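Local coordinates for protein succinylglutamate desuccinylase/aspartoacylase (Ruegeria sp. TM1040, PDB 3NA6) that probably hydrolyses an amide bond of an N-acylated amino acid, as a member of the succinylglutamate desuccinylase/aspartoacylase family of zinc-dependent hydrolases, at residues A[135-141]-A[199-205]; A[149-154]-A[308-314]. All coordinates share one frame; numbering follows the deposited sequence. Where two conformers were deposited one is given.

Contact 1 of 2, residues A[135-141]-A[199-205]; sequences LPMADVA and VEEMGKV
Val199 meets both Leu135 and Ala141: its CG2 lies 3.9 Å from Leu135 CD2, while CG1 rests against the Ala141 methyl. Three residues on, the selenium of Met202, a selenomethionine, sits 3.7 Å from Leu135 CB, its side chain crossing that of the leucine at about a right angle. Gly203, with positive phi, ends the helical turn in a Schellman motif. Lys204 then reaches toward 135-141, its chain extended beyond CG, its methylenes running past the carbonyls of Asp139 and Ala138. Its NZ donates to Ala138 O at 2.8 Å, almost in line with that C=O, and to Leu135 O at 2.8 Å from above the carbonyl plane; Ala138 N takes the opposite face of Leu135 O. A water bound to NZ extends the grip to Pro136 O. At Val205 a second water links the backbone N to Asp139 O, and Val205 O accepts from Ala141 N at 3.0 Å, a bond between the parallel neighbours 140-143 and 205-210. Strand 51-55 flanks 140-143 on its other edge, and helix 165-178 packs on Val205 through Leu167, Ala170 and Ala174.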
ATOM      1  N   LEU A 135     -22.336 -30.064   1.057  1.00 24.70           N
ATOM      2  CA  LEU A 135     -21.868 -31.360   1.586  1.00 24.59           C
ATOM      3  C   LEU A 135     -23.024 -32.305   1.921  1.00 23.75           C
ATOM      4  O   LEU A 135     -22.934 -33.483   1.619  1.00 23.17           O
ATOM      5  CB  LEU A 135     -20.930 -31.225   2.803  1.00 25.18           C
ATOM      6  CG  LEU A 135     -19.456 -30.931   2.443  1.00 27.10           C
ATOM      7  CD1 LEU A 135     -18.571 -30.652   3.690  1.00 20.04           C
ATOM      8  CD2 LEU A 135     -18.937 -32.099   1.632  1.00 19.31           C
ATOM      9  N   PRO A 136     -24.106 -31.793   2.520  1.00 24.02           N
ATOM     10  CA  PRO A 136     -25.170 -32.764   2.775  1.00 25.58           C
ATOM     11  C   PRO A 136     -25.795 -33.393   1.531  1.00 26.51           C
ATOM     12  O   PRO A 136     -26.422 -34.425   1.670  1.00 27.65           O
ATOM     13  CB  PRO A 136     -26.219 -31.972   3.568  1.00 24.30           C
ATOM     14  CG  PRO A 136     -25.447 -30.878   4.249  1.00 23.96           C
ATOM     15  CD  PRO A 136     -24.342 -30.518   3.230  1.00 21.61           C
HETATM   16  N   MSE A 137     -25.627 -32.804   0.352  0.50 24.77           N
HETATM   17  CA  MSE A 137     -26.143 -33.421  -0.854  0.50 24.74           C
HETATM   18  C   MSE A 137     -25.100 -34.281  -1.524  0.50 24.63           C
HETATM   19  O   MSE A 137     -25.408 -34.949  -2.499  0.50 25.12           O
HETATM   20  CB  MSE A 137     -26.656 -32.356  -1.810  0.50 25.19           C
HETATM   21  CG  MSE A 137     -27.900 -31.669  -1.292  0.50 23.75           C
HETATM   22 SE   MSE A 137     -28.741 -30.640  -2.687  0.38 28.41          SE
HETATM   23  CE  MSE A 137     -27.123 -30.047  -3.666  0.50 12.60           C
ATOM     24  N   ALA A 138     -23.874 -34.296  -0.994  1.00 24.19           N
ATOM     25  CA  ALA A 138     -22.810 -35.136  -1.560  1.00 24.97           C
ATOM     26  C   ALA A 138     -22.624 -36.433  -0.811  1.00 25.68           C
ATOM     27  O   ALA A 138     -22.710 -36.463   0.415  1.00 23.59           O
ATOM     28  CB  ALA A 138     -21.472 -34.380  -1.584  1.00 23.28           C
ATOM     29  N   ASP A 139     -22.260 -37.486  -1.544  1.00 26.66           N
ATOM     30  CA  ASP A 139     -21.837 -38.741  -0.919  1.00 26.13           C
ATOM     31  C   ASP A 139     -20.328 -38.805  -0.687  1.00 24.91           C
ATOM     32  O   ASP A 139     -19.838 -39.408   0.304  1.00 23.60           O
ATOM     33  CB  ASP A 139     -22.301 -39.886  -1.806  1.00 27.50           C
ATOM     34  CG  ASP A 139     -23.800 -39.864  -2.003  1.00 28.77           C
ATOM     35  OD1 ASP A 139     -24.518 -40.054  -1.004  1.00 35.34           O
ATOM     36  OD2 ASP A 139     -24.256 -39.586  -3.130  1.00 24.57           O
ATOM     37  N   VAL A 140     -19.593 -38.166  -1.588  1.00 22.30           N
ATOM     38  CA  VAL A 140     -18.125 -38.186  -1.548  1.00 19.81           C
ATOM     39  C   VAL A 140     -17.597 -36.819  -1.911  1.00 20.25           C
ATOM     40  O   VAL A 140     -18.318 -35.988  -2.500  1.00 23.08           O
ATOM     41  CB  VAL A 140     -17.569 -39.273  -2.505  1.00 21.58           C
ATOM     42  CG1 VAL A 140     -18.166 -40.613  -2.133  1.00 21.18           C
ATOM     43  CG2 VAL A 140     -17.878 -38.939  -3.980  1.00 20.56           C
ATOM     44  N   ALA A 141     -16.358 -36.545  -1.531  1.00 21.89           N
ATOM     45  CA  ALA A 141     -15.699 -35.271  -1.864  1.00 22.29           C
ATOM     46  C   ALA A 141     -14.263 -35.515  -2.333  1.00 21.65           C
ATOM     47  O   ALA A 141     -13.571 -36.373  -1.802  1.00 19.90           O
ATOM     48  CB  ALA A 141     -15.684 -34.315  -0.669  1.00 21.04           C
ATOM     49  N   VAL A 199     -15.961 -33.247   6.002  1.00 21.51           N
ATOM     50  CA  VAL A 199     -16.423 -34.363   5.175  1.00 21.31           C
ATOM     51  C   VAL A 199     -16.420 -35.675   5.954  1.00 23.27           C
ATOM     52  O   VAL A 199     -17.444 -36.354   6.055  1.00 26.28           O
ATOM     53  CB  VAL A 199     -15.573 -34.513   3.918  1.00 17.26           C
ATOM     54  CG1 VAL A 199     -16.104 -35.677   3.052  1.00 19.46           C
ATOM     55  CG2 VAL A 199     -15.542 -33.181   3.157  1.00 16.54           C
ATOM     56  N   GLU A 200     -15.286 -35.988   6.544  1.00 22.76           N
ATOM     57  CA  GLU A 200     -15.076 -37.252   7.205  1.00 25.50           C
ATOM     58  C   GLU A 200     -15.969 -37.459   8.429  1.00 23.27           C
ATOM     59  O   GLU A 200     -16.449 -38.569   8.683  1.00 23.36           O
ATOM     60  CB  GLU A 200     -13.605 -37.375   7.588  1.00 23.81           C
ATOM     61  CG  GLU A 200     -12.724 -37.580   6.396  1.00 26.14           C
ATOM     62  CD  GLU A 200     -11.259 -37.275   6.717  1.00 33.04           C
ATOM     63  OE1 GLU A 200     -10.992 -36.791   7.839  1.00 27.05           O
ATOM     64  OE2 GLU A 200     -10.393 -37.512   5.846  1.00 32.63           O
ATOM     65  N   GLU A 201     -16.217 -36.407   9.191  1.00 24.25           N
ATOM     66  CA  GLU A 201     -17.048 -36.582  10.381  1.00 24.42           C
ATOM     67  C   GLU A 201     -18.518 -36.813  10.057  1.00 23.48           C
ATOM     68  O   GLU A 201     -19.272 -37.284  10.927  1.00 21.95           O
ATOM     69  CB  GLU A 201     -16.822 -35.459  11.415  1.00 26.41           C
ATOM     70  CG  GLU A 201     -17.533 -34.170  11.086  1.00 36.76           C
ATOM     71  CD  GLU A 201     -17.334 -33.056  12.144  1.00 47.30           C
ATOM     72  OE1 GLU A 201     -16.665 -33.288  13.190  1.00 44.60           O
ATOM     73  OE2 GLU A 201     -17.860 -31.941  11.895  1.00 34.69           O
HETATM   74  N   MSE A 202     -18.925 -36.502   8.820  1.00 22.97           N
HETATM   75  CA  MSE A 202     -20.248 -36.855   8.313  1.00 23.49           C
HETATM   76  C   MSE A 202     -20.354 -38.287   7.882  1.00 24.00           C
HETATM   77  O   MSE A 202     -21.443 -38.721   7.464  1.00 25.15           O
HETATM   78  CB  MSE A 202     -20.638 -36.015   7.082  1.00 23.80           C
HETATM   79  CG  MSE A 202     -20.700 -34.584   7.344  1.00 28.62           C
HETATM   80 SE   MSE A 202     -20.872 -33.584   5.702  0.75 25.26          SE
HETATM   81  CE  MSE A 202     -21.236 -31.879   6.628  1.00 27.06           C
ATOM     82  N   GLY A 203     -19.259 -39.032   7.950  1.00 25.35           N
ATOM     83  CA  GLY A 203     -19.263 -40.426   7.503  1.00 24.73           C
ATOM     84  C   GLY A 203     -18.998 -40.593   6.031  1.00 24.93           C
ATOM     85  O   GLY A 203     -19.305 -41.644   5.486  1.00 23.62           O
ATOM     86  N   LYS A 204     -18.388 -39.575   5.396  1.00 23.72           N
ATOM     87  CA  LYS A 204     -18.202 -39.547   3.942  1.00 21.10           C
ATOM     88  C   LYS A 204     -16.751 -39.662   3.507  1.00 22.81           C
ATOM     89  O   LYS A 204     -15.840 -39.154   4.164  1.00 24.17           O
ATOM     90  CB  LYS A 204     -18.845 -38.277   3.353  1.00 20.11           C
ATOM     91  CG  LYS A 204     -20.356 -38.312   3.438  1.00 20.76           C
ATOM     92  CD  LYS A 204     -21.025 -36.980   3.153  1.00 21.02           C
ATOM     93  CE  LYS A 204     -22.521 -37.098   3.335  1.00 20.25           C
ATOM     94  NZ  LYS A 204     -23.186 -35.827   3.056  1.00 24.04           N
ATOM     95  N   VAL A 205     -16.535 -40.377   2.401  1.00 24.01           N
ATOM     96  CA  VAL A 205     -15.211 -40.543   1.826  1.00 22.45           C
ATOM     97  C   VAL A 205     -14.675 -39.217   1.300  1.00 23.92           C
ATOM     98  O   VAL A 205     -15.380 -38.461   0.605  1.00 23.10           O
ATOM     99  CB  VAL A 205     -15.199 -41.592   0.672  1.00 23.37           C
ATOM    100  CG1 VAL A 205     -13.877 -41.554  -0.072  1.00 18.35           C
ATOM    101  CG2 VAL A 205     -15.423 -42.956   1.235  1.00 26.68           C
TER
HETATM  102  O   HOH W   1     -25.731 -37.067   3.462  1.00 32.10           O
HETATM  103  O   HOH W   2     -18.755 -41.867   1.121  1.00 31.47           O

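Contact 2 of 2, residues A[149-154]-A[308-314]; sequences KTLDFV and LISRHFP
Phe153 lays one face of its ring over the Ser310 side chain, whose OG stands 3.3 Å above the ring plane, offset toward the rim. The two residues form a non-hydrogen-bonded pair in an antiparallel ladder between strands 151-153 and 306-312, and Ile309 and Ser310 together make a classic beta bulge opposite Val325 on the next strand. Phe153 CG is anti to its own carbonyl carbon (chi1 -72°), which swings the ring across the serine, and Trp34 of a second subunit packs on both. Replacing Phe153 by an alanine is likely to take the ring from over Ser310 OG and to open a gap beside that tryptophan. Asp152 and Arg311, whose side chains lie on the other face of the sheet from Phe153 and Ser310, form a hydrogen-bonded pair: Asp152 N to Arg311 O at 3.0 Å and Arg311 N to Asp152 O at 2.9 Å. Val154 N reaches Ile309 O at one end of the ladder; at the other, Phe313 N approaches Thr150 O from well above its carbonyl plane. The Arg311 side chain, bent at chi3, curls onto the carbonyl of the next residue: NE and NH2 both donate to His312 O, 2.8 Å from NE, and that oxygen lies in the guanidinium plane.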
ATOM      1  N   LYS A 149       2.795 -21.217  -3.338  1.00 18.95           N
ATOM      2  CA  LYS A 149       3.991 -20.458  -3.728  1.00 21.55           C
ATOM      3  C   LYS A 149       5.235 -20.755  -2.876  1.00 18.85           C
ATOM      4  O   LYS A 149       6.346 -20.565  -3.319  1.00 20.86           O
ATOM      5  CB  LYS A 149       3.701 -18.949  -3.687  1.00 19.54           C
ATOM      6  CG  LYS A 149       2.927 -18.433  -4.895  1.00 26.65           C
ATOM      7  CD  LYS A 149       2.526 -16.941  -4.692  1.00 31.25           C
ATOM      8  CE  LYS A 149       1.937 -16.370  -5.975  1.00 37.10           C
ATOM      9  NZ  LYS A 149       1.418 -15.015  -5.774  1.00 42.47           N
ATOM     10  N   THR A 150       5.039 -21.222  -1.657  1.00 19.85           N
ATOM     11  CA  THR A 150       6.129 -21.341  -0.718  1.00 20.26           C
ATOM     12  C   THR A 150       6.607 -22.774  -0.485  1.00 17.49           C
ATOM     13  O   THR A 150       7.619 -22.967   0.191  1.00 18.82           O
ATOM     14  CB  THR A 150       5.761 -20.695   0.637  1.00 22.33           C
ATOM     15  OG1 THR A 150       4.816 -21.532   1.321  1.00 19.59           O
ATOM     16  CG2 THR A 150       5.163 -19.288   0.399  1.00 20.00           C
ATOM     17  N   LEU A 151       5.942 -23.770  -1.085  1.00 21.26           N
ATOM     18  CA  LEU A 151       6.254 -25.181  -0.801  1.00 21.64           C
ATOM     19  C   LEU A 151       6.125 -26.043  -2.055  1.00 21.95           C
ATOM     20  O   LEU A 151       5.325 -25.758  -2.963  1.00 23.79           O
ATOM     21  CB  LEU A 151       5.293 -25.749   0.252  1.00 21.10           C
ATOM     22  CG  LEU A 151       5.434 -25.457   1.736  1.00 27.92           C
ATOM     23  CD1 LEU A 151       4.302 -26.194   2.444  1.00 29.60           C
ATOM     24  CD2 LEU A 151       6.819 -25.871   2.320  1.00 28.73           C
ATOM     25  N   ASP A 152       6.876 -27.135  -2.075  1.00 22.28           N
ATOM     26  CA  ASP A 152       6.763 -28.124  -3.171  1.00 22.45           C
ATOM     27  C   ASP A 152       6.817 -29.499  -2.559  1.00 22.58           C
ATOM     28  O   ASP A 152       7.520 -29.705  -1.595  1.00 26.26           O
ATOM     29  CB  ASP A 152       7.871 -27.891  -4.173  1.00 22.69           C
ATOM     30  CG  ASP A 152       7.586 -28.491  -5.545  1.00 24.55           C
ATOM     31  OD1 ASP A 152       6.535 -29.132  -5.744  1.00 31.74           O
ATOM     32  OD2 ASP A 152       8.477 -28.350  -6.414  1.00 26.82           O
ATOM     33  N   PHE A 153       6.009 -30.410  -3.085  1.00 23.65           N
ATOM     34  CA  PHE A 153       5.863 -31.758  -2.575  1.00 25.01           C
ATOM     35  C   PHE A 153       6.024 -32.759  -3.704  1.00 23.40           C
ATOM     36  O   PHE A 153       5.673 -32.465  -4.845  1.00 22.66           O
ATOM     37  CB  PHE A 153       4.444 -31.973  -2.037  1.00 24.14           C
ATOM     38  CG  PHE A 153       4.147 -31.282  -0.762  1.00 23.02           C
ATOM     39  CD1 PHE A 153       3.597 -30.026  -0.758  1.00 26.13           C
ATOM     40  CD2 PHE A 153       4.339 -31.922   0.454  1.00 35.20           C
ATOM     41  CE1 PHE A 153       3.276 -29.401   0.423  1.00 29.64           C
ATOM     42  CE2 PHE A 153       4.007 -31.282   1.651  1.00 29.64           C
ATOM     43  CZ  PHE A 153       3.473 -30.012   1.612  1.00 28.66           C
ATOM     44  N   VAL A 154       6.503 -33.966  -3.389  1.00 24.79           N
ATOM     45  CA  VAL A 154       6.330 -35.071  -4.320  1.00 23.60           C
ATOM     46  C   VAL A 154       4.817 -35.248  -4.507  1.00 24.33           C
ATOM     47  O   VAL A 154       4.057 -35.001  -3.569  1.00 22.52           O
ATOM     48  CB  VAL A 154       6.989 -36.395  -3.839  1.00 24.47           C
ATOM     49  CG1 VAL A 154       8.510 -36.238  -3.811  1.00 23.90           C
ATOM     50  CG2 VAL A 154       6.462 -36.825  -2.480  1.00 23.71           C
ATOM     51  N   LEU A 308      13.455 -36.951   0.066  1.00 25.85           N
ATOM     52  CA  LEU A 308      12.910 -35.629   0.277  1.00 25.31           C
ATOM     53  C   LEU A 308      11.498 -35.592  -0.273  1.00 23.59           C
ATOM     54  O   LEU A 308      11.260 -35.848  -1.481  1.00 24.17           O
ATOM     55  CB  LEU A 308      13.793 -34.615  -0.421  1.00 24.74           C
ATOM     56  CG  LEU A 308      13.362 -33.178  -0.274  1.00 26.93           C
ATOM     57  CD1 LEU A 308      13.757 -32.649   1.110  1.00 25.38           C
ATOM     58  CD2 LEU A 308      13.962 -32.360  -1.415  1.00 24.83           C
ATOM     59  N   ILE A 309      10.547 -35.290   0.604  1.00 23.40           N
ATOM     60  CA  ILE A 309       9.158 -35.306   0.196  1.00 20.80           C
ATOM     61  C   ILE A 309       8.535 -33.906   0.150  1.00 22.98           C
ATOM     62  O   ILE A 309       7.515 -33.709  -0.499  1.00 21.88           O
ATOM     63  CB  ILE A 309       8.283 -36.300   1.049  1.00 21.80           C
ATOM     64  CG1 ILE A 309       8.202 -35.874   2.505  1.00 25.59           C
ATOM     65  CG2 ILE A 309       8.786 -37.744   0.913  1.00 22.60           C
ATOM     66  CD1 ILE A 309       7.175 -36.685   3.311  1.00 22.49           C
ATOM     67  N   SER A 310       9.142 -32.945   0.836  1.00 21.62           N
ATOM     68  CA  SER A 310       8.656 -31.576   0.827  1.00 21.38           C
ATOM     69  C   SER A 310       9.830 -30.628   0.943  1.00 19.75           C
ATOM     70  O   SER A 310      10.807 -30.946   1.613  1.00 23.16           O
ATOM     71  CB  SER A 310       7.712 -31.333   2.008  1.00 21.37           C
ATOM     72  OG  SER A 310       7.079 -30.062   1.838  1.00 26.61           O
ATOM     73  N   ARG A 311       9.748 -29.470   0.296  1.00 21.45           N
ATOM     74  CA  ARG A 311      10.791 -28.443   0.457  1.00 19.45           C
ATOM     75  C   ARG A 311      10.239 -27.036   0.444  1.00 20.85           C
ATOM     76  O   ARG A 311       9.233 -26.773  -0.207  1.00 16.93           O
ATOM     77  CB  ARG A 311      11.863 -28.559  -0.627  1.00 17.38           C
ATOM     78  CG  ARG A 311      11.361 -28.581  -2.079  1.00 20.32           C
ATOM     79  CD  ARG A 311      12.464 -28.151  -3.082  1.00 26.21           C
ATOM     80  NE  ARG A 311      12.845 -26.741  -2.868  1.00 27.49           N
ATOM     81  CZ  ARG A 311      13.741 -26.067  -3.599  1.00 22.49           C
ATOM     82  NH1 ARG A 311      14.373 -26.651  -4.594  1.00 28.53           N
ATOM     83  NH2 ARG A 311      14.011 -24.793  -3.315  1.00 28.66           N
ATOM     84  N   HIS A 312      10.922 -26.141   1.158  1.00 20.20           N
ATOM     85  CA  HIS A 312      10.700 -24.712   1.003  1.00 20.23           C
ATOM     86  C   HIS A 312      10.979 -24.404  -0.452  1.00 20.90           C
ATOM     87  O   HIS A 312      12.015 -24.830  -0.966  1.00 21.16           O
ATOM     88  CB  HIS A 312      11.684 -23.937   1.890  1.00 20.15           C
ATOM     89  CG  HIS A 312      11.624 -22.452   1.729  1.00 24.99           C
ATOM     90  ND1 HIS A 312      10.676 -21.668   2.358  1.00 19.84           N
ATOM     91  CD2 HIS A 312      12.434 -21.600   1.053  1.00 21.13           C
ATOM     92  CE1 HIS A 312      10.884 -20.401   2.040  1.00 26.19           C
ATOM     93  NE2 HIS A 312      11.948 -20.329   1.258  1.00 21.16           N
ATOM     94  N   PHE A 313      10.101 -23.638  -1.101  1.00 21.61           N
ATOM     95  CA  PHE A 313      10.275 -23.329  -2.523  1.00 22.72           C
ATOM     96  C   PHE A 313      11.127 -22.083  -2.886  1.00 20.85           C
ATOM     97  O   PHE A 313      12.102 -22.214  -3.615  1.00 21.99           O
ATOM     98  CB  PHE A 313       8.903 -23.314  -3.190  1.00 18.12           C
ATOM     99  CG  PHE A 313       8.944 -23.168  -4.674  1.00 22.21           C
ATOM    100  CD1 PHE A 313       9.065 -24.279  -5.471  1.00 26.71           C
ATOM    101  CD2 PHE A 313       8.797 -21.930  -5.271  1.00 24.84           C
ATOM    102  CE1 PHE A 313       9.087 -24.170  -6.830  1.00 30.88           C
ATOM    103  CE2 PHE A 313       8.806 -21.817  -6.638  1.00 30.42           C
ATOM    104  CZ  PHE A 313       8.945 -22.960  -7.413  1.00 23.97           C
ATOM    105  N   PRO A 314      10.798 -20.882  -2.345  1.00 19.86           N
ATOM    106  CA  PRO A 314      11.451 -19.683  -2.813  1.00 20.94           C
ATOM    107  C   PRO A 314      12.941 -19.609  -2.497  1.00 22.48           C
ATOM    108  O   PRO A 314      13.415 -20.230  -1.561  1.00 21.12           O
ATOM    109  CB  PRO A 314      10.679 -18.532  -2.092  1.00 22.12           C
ATOM    110  CG  PRO A 314       9.393 -19.123  -1.689  1.00 21.86           C
ATOM    111  CD  PRO A 314       9.702 -20.578  -1.408  1.00 22.83           C
TER

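How the contacts relate
The two contacts lie on opposite sides of the chain's centre, their centres 30 Å apart and their nearest atoms about 16 Å apart. Strands 140-143 and 151-153 are consecutive in the chain: contact 1 builds the former into the mixed sheet of the catalytic domain, whereas contact 2 ties the latter to the antiparallel sheet near the C-terminus. Between those strands lies His145, which with His59 and Glu62 forms a possible vacant metal site, consistent with the zinc centre of this family; Phe153 lies near this group without touching it. The bound calcium is elsewhere, about 11 Å from the Asp139 side chain. Other subunits reach contact 2 but not contact 1.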